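Local coordinates for protein glycerophosphoryl diester phosphodiesterase (Parabacteroides distasonis, PDB 3MZ2) that probably hydrolyses glycerophosphodiesters with a TIM-barrel phosphodiesterase fold, at residues 19-24 and 202-207; 190-195 and 222-227; 240-245 and 249-254. All coordinates share one frame; numbering follows the deposited sequence.

The three contacts sample different parts of one TIM barrel. Contact 1 lies at the end where the barrel strands begin, and joins helix 17-23 to strand 205-210. Contact 2 is in the outer layer, between the helices before and after that strand. Their centres are 14 Å apart and they touch: W202 of contact 1 packs beside V192, L224 and R227 of contact 2, with W202 CZ2 3.4 Å from V192 O. Contact 3 follows strand 231-234 at the opposite end, where barrels of this family carry the active site. Its centre is 28 Å from those of contacts 1 and 2. Sulfates bind at contacts 2 and 3, probably from the crystallisation liquor.

Contact 1 of 3, residues 19-24 and 202-207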
loop_
_atom_site.group_PDB
_atom_site.type_symbol
_atom_site.label_atom_id
_atom_site.label_comp_id
_atom_site.label_asym_id
_atom_site.label_seq_id
_atom_site.Cartn_x
_atom_site.Cartn_y
_atom_site.Cartn_z
ATOM N N ASP A 19 -22.513 -6.320 20.021
ATOM C CA ASP A 19 -22.565 -7.712 19.555
ATOM C C ASP A 19 -21.291 -8.061 18.772
ATOM O O ASP A 19 -20.783 -9.171 18.862
ATOM C CB ASP A 19 -23.758 -7.961 18.638
ATOM C CG ASP A 19 -25.063 -8.138 19.369
ATOM O OD1 ASP A 19 -25.099 -8.226 20.635
ATOM O OD2 ASP A 19 -26.070 -8.212 18.616
ATOM N N LEU A 20 -20.764 -7.097 18.028
ATOM C CA LEU A 20 -19.593 -7.338 17.196
ATOM C C LEU A 20 -18.398 -7.520 18.111
ATOM O O LEU A 20 -17.610 -8.415 17.904
ATOM C CB LEU A 20 -19.373 -6.204 16.172
ATOM C CG LEU A 20 -18.158 -6.353 15.239
ATOM C CD1 LEU A 20 -18.201 -7.583 14.373
ATOM C CD2 LEU A 20 -18.034 -5.050 14.387
ATOM N N ILE A 21 -18.270 -6.675 19.127
ATOM C CA ILE A 21 -17.164 -6.811 20.106
ATOM C C ILE A 21 -17.269 -8.163 20.804
ATOM O O ILE A 21 -16.306 -8.905 20.911
ATOM C CB ILE A 21 -17.202 -5.641 21.135
ATOM C CG1 ILE A 21 -16.790 -4.337 20.473
ATOM C CG2 ILE A 21 -16.348 -5.930 22.410
ATOM C CD1 ILE A 21 -17.174 -3.089 21.280
ATOM N N SER A 22 -18.488 -8.527 21.205
ATOM C CA SER A 22 -18.683 -9.817 21.844
ATOM C C SER A 22 -18.277 -10.981 20.957
ATOM O O SER A 22 -17.591 -11.929 21.411
ATOM C CB SER A 22 -20.145 -9.996 22.215
ATOM O OG SER A 22 -20.305 -11.127 23.046
ATOM N N PHE A 23 -18.712 -10.915 19.698
ATOM C CA PHE A 23 -18.422 -11.947 18.700
ATOM C C PHE A 23 -16.908 -12.210 18.654
ATOM O O PHE A 23 -16.471 -13.356 18.636
ATOM C CB PHE A 23 -18.971 -11.520 17.310
ATOM C CG PHE A 23 -18.732 -12.529 16.184
ATOM C CD1 PHE A 23 -19.464 -13.714 16.111
ATOM C CD2 PHE A 23 -17.768 -12.306 15.219
ATOM C CE1 PHE A 23 -19.273 -14.608 15.068
ATOM C CE2 PHE A 23 -17.552 -13.210 14.197
ATOM C CZ PHE A 23 -18.316 -14.353 14.126
ATOM N N TYR A 24 -16.144 -11.131 18.698
ATOM C CA TYR A 24 -14.684 -11.198 18.589
ATOM C C TYR A 24 -13.944 -11.243 19.946
ATOM O O TYR A 24 -12.713 -11.191 19.944
ATOM C CB TYR A 24 -14.131 -10.046 17.718
ATOM C CG TYR A 24 -14.314 -10.359 16.236
ATOM C CD1 TYR A 24 -13.709 -11.473 15.673
ATOM C CD2 TYR A 24 -15.077 -9.530 15.413
ATOM C CE1 TYR A 24 -13.878 -11.795 14.355
ATOM C CE2 TYR A 24 -15.240 -9.836 14.101
ATOM C CZ TYR A 24 -14.610 -10.953 13.545
ATOM O OH TYR A 24 -14.819 -11.285 12.202
ATOM N N TRP A 202 -8.256 -3.418 23.122
ATOM C CA TRP A 202 -8.156 -4.748 22.566
ATOM C C TRP A 202 -9.575 -5.284 22.222
ATOM O O TRP A 202 -9.700 -6.119 21.334
ATOM C CB TRP A 202 -7.401 -5.691 23.536
ATOM C CG TRP A 202 -5.924 -5.451 23.602
ATOM C CD1 TRP A 202 -5.195 -5.125 24.720
ATOM C CD2 TRP A 202 -4.987 -5.594 22.541
ATOM N NE1 TRP A 202 -3.866 -4.992 24.393
ATOM C CE2 TRP A 202 -3.703 -5.304 23.070
ATOM C CE3 TRP A 202 -5.116 -5.915 21.183
ATOM C CZ2 TRP A 202 -2.543 -5.312 22.275
ATOM C CZ3 TRP A 202 -3.969 -5.958 20.370
ATOM C CH2 TRP A 202 -2.694 -5.639 20.934
ATOM N N SER A 203 -10.590 -4.804 22.927
ATOM C CA SER A 203 -11.952 -5.175 22.616
ATOM C C SER A 203 -12.351 -4.768 21.199
ATOM O O SER A 203 -13.312 -5.293 20.655
ATOM C CB SER A 203 -12.927 -4.569 23.608
ATOM O OG SER A 203 -12.878 -3.153 23.631
ATOM N N HIS A 204 -11.664 -3.781 20.639
ATOM C CA HIS A 204 -11.931 -3.371 19.251
ATOM C C HIS A 204 -10.983 -3.967 18.184
ATOM O O HIS A 204 -10.984 -3.509 17.024
ATOM C CB HIS A 204 -11.886 -1.845 19.198
ATOM C CG HIS A 204 -13.075 -1.231 19.857
ATOM N ND1 HIS A 204 -14.008 -0.479 19.189
ATOM C CD2 HIS A 204 -13.493 -1.300 21.145
ATOM C CE1 HIS A 204 -14.954 -0.100 20.038
ATOM N NE2 HIS A 204 -14.649 -0.556 21.235
ATOM N N ILE A 205 -10.247 -5.004 18.577
ATOM C CA ILE A 205 -9.256 -5.655 17.756
ATOM C C ILE A 205 -9.525 -7.167 17.568
ATOM O O ILE A 205 -9.820 -7.891 18.520
ATOM C CB ILE A 205 -7.857 -5.415 18.283
ATOM C CG1 ILE A 205 -7.531 -3.935 18.088
ATOM C CG2 ILE A 205 -6.834 -6.302 17.545
ATOM C CD1 ILE A 205 -6.167 -3.553 18.604
HETATM N N MSE A 206 -9.455 -7.575 16.294
HETATM C CA MSE A 206 -9.201 -8.968 15.901
HETATM C C MSE A 206 -7.840 -8.926 15.225
HETATM O O MSE A 206 -7.570 -7.979 14.488
HETATM C CB MSE A 206 -10.305 -9.481 14.960
HETATM C CG MSE A 206 -10.128 -10.934 14.494
HETATM SE SE MSE A 206 -9.057 -10.990 12.812
HETATM C CE MSE A 206 -10.562 -10.459 11.667
ATOM N N ALA A 207 -6.990 -9.930 15.477
ATOM C CA ALA A 207 -5.610 -9.844 15.022
ATOM C C ALA A 207 -5.245 -10.779 13.898
ATOM O O ALA A 207 -5.479 -11.975 14.021
ATOM C CB ALA A 207 -4.652 -10.062 16.208
HETATM O O HOH W 1 -13.732 -8.014 20.799
HETATM O O HOH W 2 -10.662 -10.521 18.478
#
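I21, in the last turn of helix 17-23, and Y24, just after it, both point toward segment 202-207. I21 meets it with all of its branches. CG2 lies 3.6 Å from S203 O and also rests near S203 CB. The other branch, CG1, carries CD1 toward the imidazole of H204, and CD1 comes 3.6 Å from H204 NE2. CG1 itself sits over one face of that ring. The two side chains cross obliquely. H204 starts out pointing away from the helix, and only its ring comes back to I21. Its ND1 is hydrogen-bonded to F180 O, which fixes the ring's position.

Y24 meets M206, a selenomethionine, in a different way. The ring of Y24 is sandwiched. F23 CD2 lies over the centre of one face, 3.6 Å above the plane. M206 CB lies 4.0 Å above the plane of the Y24 ring on the opposite face, near its rim. M206 CG stands anti to the backbone N (chi1 -180°), which sets it on the same side of the ring as CB, out past the rim, 3.8 Å from Y24 CD1.

Waters bridge the two backbones. One lies 2.7 Å from I21 O and 2.8 Å from S203 O. The other links Y24 O with I205 O.

In the barrel, helix 17-23 covers the end where the parallel strands start. Y24 and M206 both also touch I262 of strand 262-265 and M161 of strand 160-164, while M206 is paired through its backbone with strand 182-185.

Contact 2 of 3, residues 190-195 and 222-227; sequences EAVQDY and DMLHER. With SO4 (sulfate ion), chain D.
V192 is the apolar centre of this contact, a single side chain of helix 189-197 set against M223 and L224 in the last turn of helix 215-226 and R227 just beyond it. These are neighbouring outer helices of the TIM barrel, before and after strand 205-210, and V192 and L224 pack between them. V192 CG1, anti to the backbone N (chi1 173°), lies 3.8 Å from M223 CE. M223 is a selenomethionine with two conformers, so this touch describes one of them. V192 CG2 faces L224 CD2 more loosely, at 4.3 Å. L224 itself continues inward onto A207 and V209 of strand 205-210.

A second kind of packing sets methyl against guanidinium. V192 CG1 lies over one face of the R227 group, 3.5 Å from R227 NE. M223 O and the sulfate lie at the edge of the same group.

R227 supplies the side-chain hydrogen bonds to M223 O and to the sulfate. NH1 donates to M223 O at 3.0 Å; R227 N meets the same acceptor from the opposite face of its plane. NH1 donates as well to O2 of the chain D sulfate, with an N-H...O angle of 173°. R227 NH2 donates to O4 of the same ion at 2.7 Å. At NE, R227 forms a salt bridge to E196.

Held at its edge by a carbonyl and an anion, and at NE by a carboxylate, the guanidinium should have its rotation well fixed. It presents a positive charge able to hold an anion, here a sulfate probably from the crystallisation liquor.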
loop_
_atom_site.group_PDB
_atom_site.type_symbol
_atom_site.label_atom_id
_atom_site.label_comp_id
_atom_site.label_asym_id
_atom_site.label_seq_id
_atom_site.Cartn_x
_atom_site.Cartn_y
_atom_site.Cartn_z
ATOM N N GLU A 190 6.461 -6.741 19.549
ATOM C CA GLU A 190 6.549 -5.286 19.386
ATOM C C GLU A 190 5.248 -4.691 18.846
ATOM O O GLU A 190 4.842 -3.573 19.228
ATOM C CB GLU A 190 7.692 -4.975 18.433
ATOM C CG GLU A 190 9.054 -5.299 19.038
ATOM C CD GLU A 190 9.443 -6.805 19.109
ATOM O OE1 GLU A 190 8.906 -7.644 18.353
ATOM O OE2 GLU A 190 10.386 -7.120 19.885
ATOM N N ALA A 191 4.584 -5.443 17.957
ATOM C CA ALA A 191 3.269 -5.023 17.409
ATOM C C ALA A 191 2.233 -4.970 18.545
ATOM O O ALA A 191 1.491 -4.025 18.628
ATOM C CB ALA A 191 2.773 -5.895 16.241
ATOM N N VAL A 192 2.284 -5.922 19.476
ATOM C CA VAL A 192 1.332 -5.907 20.607
ATOM C C VAL A 192 1.500 -4.591 21.369
ATOM O O VAL A 192 0.496 -3.929 21.678
ATOM C CB VAL A 192 1.537 -7.099 21.544
ATOM C CG1 VAL A 192 0.648 -6.970 22.831
ATOM C CG2 VAL A 192 1.289 -8.446 20.775
ATOM N N GLN A 193 2.762 -4.224 21.641
ATOM C CA GLN A 193 3.078 -3.027 22.396
ATOM C C GLN A 193 2.631 -1.761 21.665
ATOM O O GLN A 193 2.146 -0.805 22.292
ATOM C CB GLN A 193 4.582 -2.925 22.738
ATOM C CG GLN A 193 4.952 -1.769 23.719
ATOM C CD GLN A 193 4.459 -2.004 25.140
ATOM O OE1 GLN A 193 4.678 -3.076 25.720
ATOM N NE2 GLN A 193 3.809 -1.000 25.717
ATOM N N ASP A 194 2.860 -1.744 20.366
ATOM C CA ASP A 194 2.446 -0.635 19.469
ATOM C C ASP A 194 0.949 -0.282 19.654
ATOM O O ASP A 194 0.582 0.900 19.818
ATOM C CB ASP A 194 2.700 -1.039 18.002
ATOM C CG ASP A 194 2.388 0.053 17.021
ATOM O OD1 ASP A 194 2.490 1.241 17.392
ATOM O OD2 ASP A 194 2.063 -0.278 15.868
ATOM N N TYR A 195 0.063 -1.275 19.578
ATOM C CA TYR A 195 -1.351 -0.950 19.744
ATOM C C TYR A 195 -1.646 -0.421 21.123
ATOM O O TYR A 195 -2.466 0.488 21.274
ATOM C CB TYR A 195 -2.285 -2.123 19.404
ATOM C CG TYR A 195 -2.176 -2.459 17.956
ATOM C CD1 TYR A 195 -2.858 -1.733 17.001
ATOM C CD2 TYR A 195 -1.317 -3.461 17.551
ATOM C CE1 TYR A 195 -2.725 -2.002 15.661
ATOM C CE2 TYR A 195 -1.140 -3.751 16.191
ATOM C CZ TYR A 195 -1.853 -3.014 15.245
ATOM O OH TYR A 195 -1.745 -3.250 13.891
ATOM N N ASP A 222 -0.718 -16.506 22.249
ATOM C CA ASP A 222 -0.957 -16.650 23.702
ATOM C C ASP A 222 -1.130 -15.280 24.384
ATOM O O ASP A 222 -2.082 -15.089 25.162
ATOM C CB ASP A 222 0.179 -17.441 24.347
ATOM C CG ASP A 222 0.091 -18.949 24.089
ATOM O OD1 ASP A 222 -0.967 -19.439 23.648
ATOM O OD2 ASP A 222 1.111 -19.639 24.379
HETATM N N MSE A 223 -0.270 -14.317 24.040
HETATM C CA MSE A 223 -0.378 -12.940 24.560
HETATM C C MSE A 223 -1.714 -12.313 24.194
HETATM O O MSE A 223 -2.359 -11.653 25.010
HETATM C CB MSE A 223 0.724 -12.054 23.996
HETATM C CG MSE A 223 2.096 -12.377 24.531
HETATM SE SE MSE A 223 3.459 -11.315 23.644
HETATM C CE MSE A 223 3.017 -9.575 24.365
ATOM N N LEU A 224 -2.106 -12.515 22.951
ATOM C CA LEU A 224 -3.327 -11.928 22.420
ATOM C C LEU A 224 -4.576 -12.609 23.012
ATOM O O LEU A 224 -5.538 -11.955 23.387
ATOM C CB LEU A 224 -3.332 -11.971 20.888
ATOM C CG LEU A 224 -2.372 -10.963 20.238
ATOM C CD1 LEU A 224 -2.231 -11.269 18.748
ATOM C CD2 LEU A 224 -2.822 -9.509 20.527
ATOM N N HIS A 225 -4.533 -13.929 23.145
ATOM C CA HIS A 225 -5.635 -14.613 23.838
ATOM C C HIS A 225 -5.826 -14.105 25.266
ATOM O O HIS A 225 -6.974 -13.937 25.685
ATOM C CB HIS A 225 -5.426 -16.160 23.854
ATOM C CG HIS A 225 -5.719 -16.817 22.538
ATOM N ND1 HIS A 225 -5.386 -18.137 22.251
ATOM C CD2 HIS A 225 -6.276 -16.317 21.428
ATOM C CE1 HIS A 225 -5.775 -18.400 21.010
ATOM N NE2 HIS A 225 -6.335 -17.315 20.500
ATOM N N GLU A 226 -4.723 -13.803 25.986
ATOM C CA GLU A 226 -4.761 -13.265 27.372
ATOM C C GLU A 226 -5.492 -11.930 27.400
ATOM O O GLU A 226 -6.145 -11.584 28.377
ATOM C CB GLU A 226 -3.337 -13.068 27.922
ATOM C CG GLU A 226 -2.625 -14.356 28.333
ATOM C CD GLU A 226 -1.146 -14.140 28.703
ATOM O OE1 GLU A 226 -0.532 -13.136 28.253
ATOM O OE2 GLU A 226 -0.584 -14.974 29.461
ATOM N N ARG A 227 -5.336 -11.175 26.320
ATOM C CA ARG A 227 -5.988 -9.870 26.137
ATOM C C ARG A 227 -7.383 -9.947 25.522
ATOM O O ARG A 227 -7.979 -8.912 25.216
ATOM C CB ARG A 227 -5.092 -8.974 25.291
ATOM C CG ARG A 227 -3.790 -8.585 25.965
ATOM C CD ARG A 227 -2.692 -8.262 24.914
ATOM N NE ARG A 227 -1.537 -7.633 25.531
ATOM C CZ ARG A 227 -0.608 -8.272 26.228
ATOM N NH1 ARG A 227 -0.669 -9.587 26.420
ATOM N NH2 ARG A 227 0.394 -7.592 26.781
HETATM S S SO4 D . 2.632 -10.399 28.287
HETATM O O1 SO4 D . 3.824 -10.811 27.543
HETATM O O2 SO4 D . 1.453 -11.200 27.913
HETATM O O3 SO4 D . 2.897 -10.603 29.713
HETATM O O4 SO4 D . 2.390 -8.984 28.017
#

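Contact 3 of 3, residues 240-245 and 249-254. With SO4 (sulfate ion), chain F; SO4 (sulfate ion), chain G.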
loop_
_atom_site.group_PDB
_atom_site.type_symbol
_atom_site.label_atom_id
_atom_site.label_comp_id
_atom_site.label_asym_id
_atom_site.label_seq_id
_atom_site.Cartn_x
_atom_site.Cartn_y
_atom_site.Cartn_z
ATOM N N ASP A 240 -3.089 -22.388 1.009
ATOM C CA ASP A 240 -3.985 -22.420 -0.147
ATOM C C ASP A 240 -3.301 -22.888 -1.413
ATOM O O ASP A 240 -3.952 -23.293 -2.363
ATOM C CB ASP A 240 -4.599 -21.041 -0.449
ATOM C CG ASP A 240 -5.609 -20.593 0.581
ATOM O OD1 ASP A 240 -6.036 -21.407 1.423
ATOM O OD2 ASP A 240 -6.093 -19.453 0.470
ATOM N N LYS A 241 -1.968 -22.819 -1.439
ATOM C CA LYS A 241 -1.169 -23.077 -2.626
ATOM C C LYS A 241 -0.709 -24.534 -2.702
ATOM O O LYS A 241 -0.042 -24.942 -3.663
ATOM C CB LYS A 241 0.077 -22.180 -2.618
ATOM C CG LYS A 241 -0.197 -20.696 -2.512
ATOM C CD LYS A 241 -1.245 -20.245 -3.555
ATOM C CE LYS A 241 -0.944 -18.870 -4.162
ATOM N NZ LYS A 241 -2.114 -18.153 -4.772
ATOM N N LEU A 242 -1.018 -25.318 -1.677
ATOM C CA LEU A 242 -0.669 -26.740 -1.697
ATOM C C LEU A 242 -1.387 -27.414 -2.867
ATOM O O LEU A 242 -2.455 -26.982 -3.222
ATOM C CB LEU A 242 -0.966 -27.395 -0.349
ATOM C CG LEU A 242 -0.237 -26.838 0.872
ATOM C CD1 LEU A 242 -0.830 -27.336 2.198
ATOM C CD2 LEU A 242 1.275 -27.253 0.770
ATOM N N SER A 243 -0.813 -28.476 -3.452
ATOM C CA SER A 243 -1.235 -28.957 -4.762
ATOM C C SER A 243 -2.537 -29.756 -4.803
ATOM O O SER A 243 -3.182 -29.803 -5.837
ATOM C CB SER A 243 -0.114 -29.764 -5.423
ATOM O OG SER A 243 0.821 -28.878 -6.011
ATOM N N THR A 244 -2.911 -30.394 -3.699
ATOM C CA THR A 244 -4.102 -31.240 -3.644
ATOM C C THR A 244 -5.107 -30.758 -2.590
ATOM O O THR A 244 -4.706 -30.190 -1.557
ATOM C CB THR A 244 -3.763 -32.712 -3.322
ATOM O OG1 THR A 244 -3.225 -32.830 -2.002
ATOM C CG2 THR A 244 -2.745 -33.283 -4.348
ATOM N N PRO A 245 -6.410 -31.001 -2.825
ATOM C CA PRO A 245 -7.384 -30.686 -1.766
ATOM C C PRO A 245 -7.108 -31.422 -0.453
ATOM O O PRO A 245 -7.364 -30.883 0.604
ATOM C CB PRO A 245 -8.742 -31.109 -2.350
ATOM C CG PRO A 245 -8.500 -31.659 -3.697
ATOM C CD PRO A 245 -7.033 -31.560 -4.034
ATOM N N ALA A 249 -6.559 -29.650 3.124
ATOM C CA ALA A 249 -7.456 -29.965 4.242
ATOM C C ALA A 249 -6.726 -30.300 5.499
ATOM O O ALA A 249 -7.076 -29.812 6.565
ATOM C CB ALA A 249 -8.436 -31.096 3.872
ATOM N N GLU A 250 -5.673 -31.094 5.373
ATOM C CA GLU A 250 -4.814 -31.403 6.504
ATOM C C GLU A 250 -4.230 -30.125 7.098
ATOM O O GLU A 250 -4.201 -29.943 8.348
ATOM C CB GLU A 250 -3.701 -32.385 6.102
ATOM C CG GLU A 250 -2.869 -32.876 7.299
ATOM C CD GLU A 250 -1.849 -31.885 7.773
ATOM O OE1 GLU A 250 -1.256 -31.165 6.919
ATOM O OE2 GLU A 250 -1.657 -31.823 9.015
ATOM N N ALA A 251 -3.786 -29.220 6.226
ATOM C CA ALA A 251 -3.180 -27.981 6.650
ATOM C C ALA A 251 -4.169 -27.079 7.411
ATOM O O ALA A 251 -3.855 -26.507 8.444
ATOM C CB ALA A 251 -2.608 -27.227 5.409
ATOM N N TYR A 252 -5.406 -26.980 6.930
ATOM C CA TYR A 252 -6.406 -26.171 7.603
ATOM C C TYR A 252 -6.723 -26.730 8.990
ATOM O O TYR A 252 -6.821 -25.992 9.960
ATOM C CB TYR A 252 -7.687 -26.063 6.765
ATOM C CG TYR A 252 -7.491 -25.477 5.365
ATOM C CD1 TYR A 252 -6.684 -24.367 5.145
ATOM C CD2 TYR A 252 -8.165 -26.028 4.280
ATOM C CE1 TYR A 252 -6.517 -23.835 3.872
ATOM C CE2 TYR A 252 -8.004 -25.512 2.992
ATOM C CZ TYR A 252 -7.187 -24.411 2.795
ATOM O OH TYR A 252 -7.043 -23.909 1.524
ATOM N N ARG A 253 -6.863 -28.045 9.089
ATOM C CA ARG A 253 -7.026 -28.662 10.417
ATOM C C ARG A 253 -5.856 -28.434 11.359
ATOM O O ARG A 253 -6.057 -28.139 12.531
ATOM C CB ARG A 253 -7.373 -30.169 10.266
ATOM C CG ARG A 253 -8.786 -30.423 9.770
ATOM C CD ARG A 253 -9.093 -31.896 9.778
ATOM N NE ARG A 253 -8.300 -32.692 8.837
ATOM C CZ ARG A 253 -8.644 -32.953 7.567
ATOM N NH1 ARG A 253 -9.810 -32.473 7.048
ATOM N NH2 ARG A 253 -7.833 -33.702 6.821
HETATM N N MSE A 254 -4.629 -28.529 10.855
HETATM C CA MSE A 254 -3.438 -28.318 11.686
HETATM C C MSE A 254 -3.460 -26.897 12.275
HETATM O O MSE A 254 -3.173 -26.697 13.456
HETATM C CB MSE A 254 -2.180 -28.576 10.859
HETATM C CG MSE A 254 -0.916 -28.279 11.568
HETATM SE SE MSE A 254 0.566 -29.363 10.836
HETATM C CE MSE A 254 0.492 -28.796 8.926
HETATM S S SO4 F . -3.285 -21.703 -6.527
HETATM O O1 SO4 F . -4.072 -22.295 -7.611
HETATM O O2 SO4 F . -3.615 -22.358 -5.260
HETATM O O3 SO4 F . -1.859 -21.872 -6.805
HETATM O O4 SO4 F . -3.570 -20.270 -6.453
HETATM S S SO4 G . -2.993 -14.452 -6.531
HETATM O O1 SO4 G . -3.312 -15.296 -7.690
HETATM O O2 SO4 G . -4.130 -14.448 -5.620
HETATM O O3 SO4 G . -1.810 -14.990 -5.858
HETATM O O4 SO4 G . -2.759 -13.049 -6.895
#
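D240 reaches Y252 by way of its carboxylate alone. Its CB points away from helix 245-257. With CG beside the backbone N (chi1 -70°), the side chain swings back and CG comes 3.7 Å from Y252 OH. OD1 is the touching atom: Y252 OH donates to it at 2.7 Å. The hydroxyl arrives on the anti side of OD1, 33° out of the carboxylate plane. The carboxylate and the ring stand 74° apart, and OD1 lies near the ring plane at its edge, 3.5 Å from Y252 CE1. OD1 is also hydrogen-bonded to the hydroxyls of T235 and S265. OD2, the other oxygen, accepts from D266 N.

D240 thus ties together the loops that follow strands 231-234 and 262-265. In a TIM barrel such loops border the active-site end. K241 next to it, in the conformer described, donates from NZ to O4 of the chain F sulfate at 3.1 Å. R41 and R267 also bind sulfate here.

Further along, L242 CD1 packs on A251 CB at 3.7 Å. T244 is the N-cap of helix 245-257, and its OG1 is hydrogen-bonded to S247 N. The first turn then closes through A249 N, which donates to P245 O at 2.9 Å. The Y252 side chain also touches V271, A274 and I275 of helix 268-275.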